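PDB 3M1P: ribose 5-phosphate isomerase from Trypanosoma cruzi, which probably interconverts ribose 5-phosphate and ribulose 5-phosphate as a type B sugar-phosphate isomerase. Local coordinates for residues Ser76-Cys90 / Ile101-Arg113. The protein carries 1 engineered substitution. Residues are numbered along the deposited sequence; the frame is centred on the assembly and turned at random.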
# COMPACT_ATOMS: atom_id res chain seq x y z
N SER A 76 -0.34 0.53 -17.47
CA SER A 76 -0.81 -0.86 -17.45
C SER A 76 -2.00 -1.09 -18.40
O SER A 76 -2.15 -2.18 -18.96
CB SER A 76 -1.15 -1.31 -16.03
OG SER A 76 -2.34 -0.72 -15.56
N ILE A 77 -2.84 -0.07 -18.56
CA ILE A 77 -3.91 -0.16 -19.55
C ILE A 77 -3.36 -0.15 -20.99
O ILE A 77 -3.66 -1.05 -21.77
CB ILE A 77 -4.97 0.94 -19.36
CG1 ILE A 77 -5.60 0.81 -17.97
CG2 ILE A 77 -6.05 0.84 -20.45
CD1 ILE A 77 -6.38 2.01 -17.55
N ALA A 78 -2.52 0.84 -21.31
CA ALA A 78 -1.93 0.95 -22.64
C ALA A 78 -1.12 -0.29 -23.04
O ALA A 78 -1.36 -0.85 -24.11
CB ALA A 78 -1.09 2.23 -22.77
N ALA A 79 -0.20 -0.72 -22.17
CA ALA A 79 0.68 -1.84 -22.48
C ALA A 79 -0.06 -3.18 -22.71
O ALA A 79 0.35 -3.99 -23.57
CB ALA A 79 1.76 -1.98 -21.40
N ASN A 80 -1.13 -3.41 -21.95
CA ASN A 80 -1.93 -4.61 -22.11
C ASN A 80 -2.77 -4.67 -23.39
O ASN A 80 -3.26 -5.73 -23.76
CB ASN A 80 -2.82 -4.85 -20.89
CG ASN A 80 -2.06 -5.48 -19.75
OD1 ASN A 80 -1.33 -6.45 -19.96
ND2 ASN A 80 -2.22 -4.94 -18.55
N LYS A 81 -2.93 -3.52 -24.06
CA LYS A 81 -3.59 -3.47 -25.37
C LYS A 81 -2.74 -4.08 -26.48
O LYS A 81 -3.23 -4.29 -27.60
CB LYS A 81 -3.97 -2.03 -25.75
CG LYS A 81 -4.95 -1.35 -24.81
CD LYS A 81 -6.16 -2.23 -24.55
CE LYS A 81 -7.15 -1.55 -23.64
NZ LYS A 81 -8.45 -2.33 -23.59
N VAL A 82 -1.46 -4.33 -26.18
CA VAL A 82 -0.55 -4.98 -27.15
C VAL A 82 -0.60 -6.50 -26.94
O VAL A 82 -0.39 -6.98 -25.82
CB VAL A 82 0.90 -4.41 -27.07
CG1 VAL A 82 1.81 -5.13 -28.04
CG2 VAL A 82 0.89 -2.91 -27.38
N PRO A 83 -0.95 -7.26 -28.00
CA PRO A 83 -1.07 -8.70 -27.82
C PRO A 83 0.26 -9.34 -27.44
O PRO A 83 1.29 -8.95 -27.98
CB PRO A 83 -1.56 -9.20 -29.19
CG PRO A 83 -2.13 -7.99 -29.86
CD PRO A 83 -1.28 -6.85 -29.37
N GLY A 84 0.23 -10.30 -26.52
CA GLY A 84 1.45 -10.93 -26.04
C GLY A 84 1.96 -10.29 -24.77
O GLY A 84 2.82 -10.84 -24.09
N VAL A 85 1.43 -9.12 -24.44
CA VAL A 85 1.88 -8.40 -23.25
C VAL A 85 1.00 -8.77 -22.05
O VAL A 85 -0.23 -8.87 -22.16
CB VAL A 85 1.93 -6.88 -23.50
CG1 VAL A 85 2.09 -6.11 -22.20
CG2 VAL A 85 3.05 -6.54 -24.46
N ARG A 86 1.66 -9.00 -20.92
CA ARG A 86 0.99 -9.16 -19.63
C ARG A 86 1.65 -8.17 -18.68
O ARG A 86 2.69 -8.45 -18.09
CB ARG A 86 1.10 -10.60 -19.13
CG ARG A 86 0.37 -11.61 -20.04
CD ARG A 86 0.45 -13.01 -19.48
NE ARG A 86 1.83 -13.47 -19.47
CZ ARG A 86 2.50 -13.86 -20.56
NH1 ARG A 86 1.90 -13.86 -21.75
NH2 ARG A 86 3.76 -14.25 -20.45
N ALA A 87 1.03 -7.00 -18.57
CA ALA A 87 1.57 -5.87 -17.84
C ALA A 87 0.87 -5.74 -16.49
O ALA A 87 -0.36 -5.57 -16.43
CB ALA A 87 1.41 -4.59 -18.64
N ALA A 88 1.68 -5.83 -15.44
CA ALA A 88 1.19 -5.86 -14.07
C ALA A 88 1.51 -4.56 -13.34
O ALA A 88 2.69 -4.22 -13.15
CB ALA A 88 1.79 -7.04 -13.32
N LEU A 89 0.46 -3.84 -12.94
CA LEU A 89 0.64 -2.70 -12.04
C LEU A 89 0.87 -3.21 -10.61
O LEU A 89 -0.01 -3.83 -10.00
CB LEU A 89 -0.53 -1.73 -12.11
CG LEU A 89 -0.52 -0.54 -11.12
CD1 LEU A 89 0.74 0.33 -11.26
CD2 LEU A 89 -1.77 0.28 -11.33
N CYS A 90 2.08 -2.98 -10.11
CA CYS A 90 2.47 -3.43 -8.78
C CYS A 90 2.74 -2.25 -7.84
O CYS A 90 3.23 -1.20 -8.27
CB CYS A 90 3.72 -4.30 -8.86
SG CYS A 90 3.48 -5.73 -9.91
N ILE A 101 4.71 -15.18 -10.55
CA ILE A 101 4.37 -16.56 -10.17
C ILE A 101 3.06 -17.06 -10.81
O ILE A 101 3.01 -18.18 -11.35
CB ILE A 101 4.30 -16.74 -8.62
CG1 ILE A 101 5.64 -16.38 -7.96
CG2 ILE A 101 3.91 -18.16 -8.25
CD1 ILE A 101 5.62 -16.33 -6.40
N HIS A 102 2.03 -16.22 -10.79
CA HIS A 102 0.70 -16.61 -11.27
C HIS A 102 0.43 -16.16 -12.70
O HIS A 102 -0.25 -16.87 -13.45
CB HIS A 102 -0.39 -16.07 -10.32
CG HIS A 102 -0.61 -16.90 -9.10
ND1 HIS A 102 0.43 -17.34 -8.29
CD2 HIS A 102 -1.75 -17.36 -8.52
CE1 HIS A 102 -0.06 -18.05 -7.29
NE2 HIS A 102 -1.38 -18.08 -7.40
N ASN A 103 0.93 -14.99 -13.08
CA ASN A 103 0.56 -14.38 -14.36
C ASN A 103 1.66 -14.37 -15.41
O ASN A 103 1.42 -13.91 -16.53
CB ASN A 103 0.05 -12.96 -14.13
CG ASN A 103 -1.01 -12.89 -13.03
OD1 ASN A 103 -2.13 -13.37 -13.20
ND2 ASN A 103 -0.64 -12.34 -11.90
N ASP A 104 2.84 -14.87 -15.04
CA ASP A 104 4.02 -14.80 -15.89
C ASP A 104 4.09 -13.42 -16.56
O ASP A 104 4.30 -13.31 -17.78
CB ASP A 104 3.97 -15.92 -16.94
CG ASP A 104 5.27 -16.08 -17.71
OD1 ASP A 104 6.32 -15.61 -17.23
OD2 ASP A 104 5.22 -16.67 -18.82
N ALA A 105 3.88 -12.37 -15.76
CA ALA A 105 3.86 -11.01 -16.27
C ALA A 105 5.18 -10.70 -16.96
O ALA A 105 6.23 -11.10 -16.47
CB ALA A 105 3.60 -10.01 -15.13
N ASN A 106 5.12 -10.00 -18.08
CA ASN A 106 6.35 -9.62 -18.78
C ASN A 106 6.61 -8.12 -18.73
O ASN A 106 7.68 -7.67 -19.11
CB ASN A 106 6.37 -10.14 -20.24
CG ASN A 106 5.06 -9.87 -21.00
OD1 ASN A 106 4.37 -8.88 -20.74
ND2 ASN A 106 4.72 -10.76 -21.94
N ILE A 107 5.65 -7.35 -18.23
CA ILE A 107 5.89 -5.92 -17.97
C ILE A 107 5.45 -5.54 -16.55
O ILE A 107 4.34 -5.84 -16.14
CB ILE A 107 5.21 -4.99 -19.02
CG1 ILE A 107 5.80 -5.23 -20.43
CG2 ILE A 107 5.35 -3.51 -18.59
CD1 ILE A 107 5.24 -4.36 -21.54
N VAL A 108 6.34 -4.89 -15.79
CA VAL A 108 5.99 -4.36 -14.49
C VAL A 108 5.69 -2.87 -14.62
O VAL A 108 6.44 -2.15 -15.29
CB VAL A 108 7.06 -4.66 -13.38
CG1 VAL A 108 8.44 -4.02 -13.68
CG2 VAL A 108 6.56 -4.26 -11.98
N CYS A 109 4.58 -2.43 -14.04
CA CYS A 109 4.22 -1.01 -14.02
C CYS A 109 4.22 -0.50 -12.59
O CYS A 109 3.78 -1.20 -11.68
CB CYS A 109 2.85 -0.78 -14.67
SG CYS A 109 2.76 -1.42 -16.40
N VAL A 110 4.72 0.72 -12.41
CA VAL A 110 4.76 1.37 -11.10
C VAL A 110 4.38 2.85 -11.22
O VAL A 110 4.49 3.45 -12.29
CB VAL A 110 6.16 1.26 -10.43
CG1 VAL A 110 6.53 -0.19 -10.16
CG2 VAL A 110 7.23 1.93 -11.29
N GLY A 111 3.93 3.41 -10.10
CA GLY A 111 3.62 4.83 -10.02
C GLY A 111 4.63 5.58 -9.17
O GLY A 111 4.80 5.28 -7.98
N GLU A 112 5.30 6.55 -9.79
CA GLU A 112 6.26 7.47 -9.14
C GLU A 112 5.60 8.38 -8.09
O GLU A 112 6.24 8.74 -7.08
CB GLU A 112 6.96 8.33 -10.21
CG GLU A 112 8.15 9.17 -9.72
CD GLU A 112 7.74 10.56 -9.22
OE1 GLU A 112 6.62 11.01 -9.57
OE2 GLU A 112 8.53 11.21 -8.50
N ARG A 113 4.34 8.73 -8.33
CA ARG A 113 3.59 9.61 -7.44
C ARG A 113 2.92 8.87 -6.28
O ARG A 113 2.47 9.50 -5.32
CB ARG A 113 2.53 10.41 -8.22
CG ARG A 113 3.10 11.33 -9.32
CD ARG A 113 3.95 12.43 -8.72
NE ARG A 113 4.60 13.24 -9.74
CZ ARG A 113 5.27 14.36 -9.49
NH1 ARG A 113 5.39 14.80 -8.25
NH2 ARG A 113 5.83 15.03 -10.50
O HOH W 1 3.30 1.35 -7.98
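Strands 87-89 and 107-111 are the parallel pair of a beta-alpha-beta unit, joined through helix 93-101, and they pair Ala87 with Ile107, Ala88 with Val108 and Leu89 with Cys109. Ile107 N gives to Arg86 O, an oxygen shared with Asn106 N; then Ala88 N gives to Ile107 O, Cys109 N to Ala88 O and Cys90 N to Cys109 O, all four rungs nearly straight. A water carries the ladder on, from Cys90 O to Gly111 N. Ahead of the strands, the side-chain amide of Asn106 pairs with backbone: OD1 takes Arg86 N at 2.7 Å, tilted from the carbonyl plane, while ND2 reaches Gly84 O at 2.9 Å with that oxygen in the amide plane. A chi1 of 47°, which sets CG between the backbone N and C, turns the amide toward the loop at Gly84-Arg86. Arg86 bends at chi3 (-65°) and grips Asp104 O side-on, near the guanidinium plane: NE (3.0 Å) and NH2 (2.9 Å) share this oxygen from the same face of its carbonyl plane. NH2 also forms a salt bridge with Asp104 OD2 at 3.3 Å, and Arg100 takes the other carboxylate oxygen. On one side of the sheet Val85 CG1 meets Ile107 CD1 (3.7 Å), and Cys109 SG lies against Ser76 on helix 73-80. Ala88 on the other side, and Cys90 beside it, pack on helix 93-101, and Val108 on helix 117-129, while strand 64-69 flanks 107-111 and leaves 87-89 outermost within the chain.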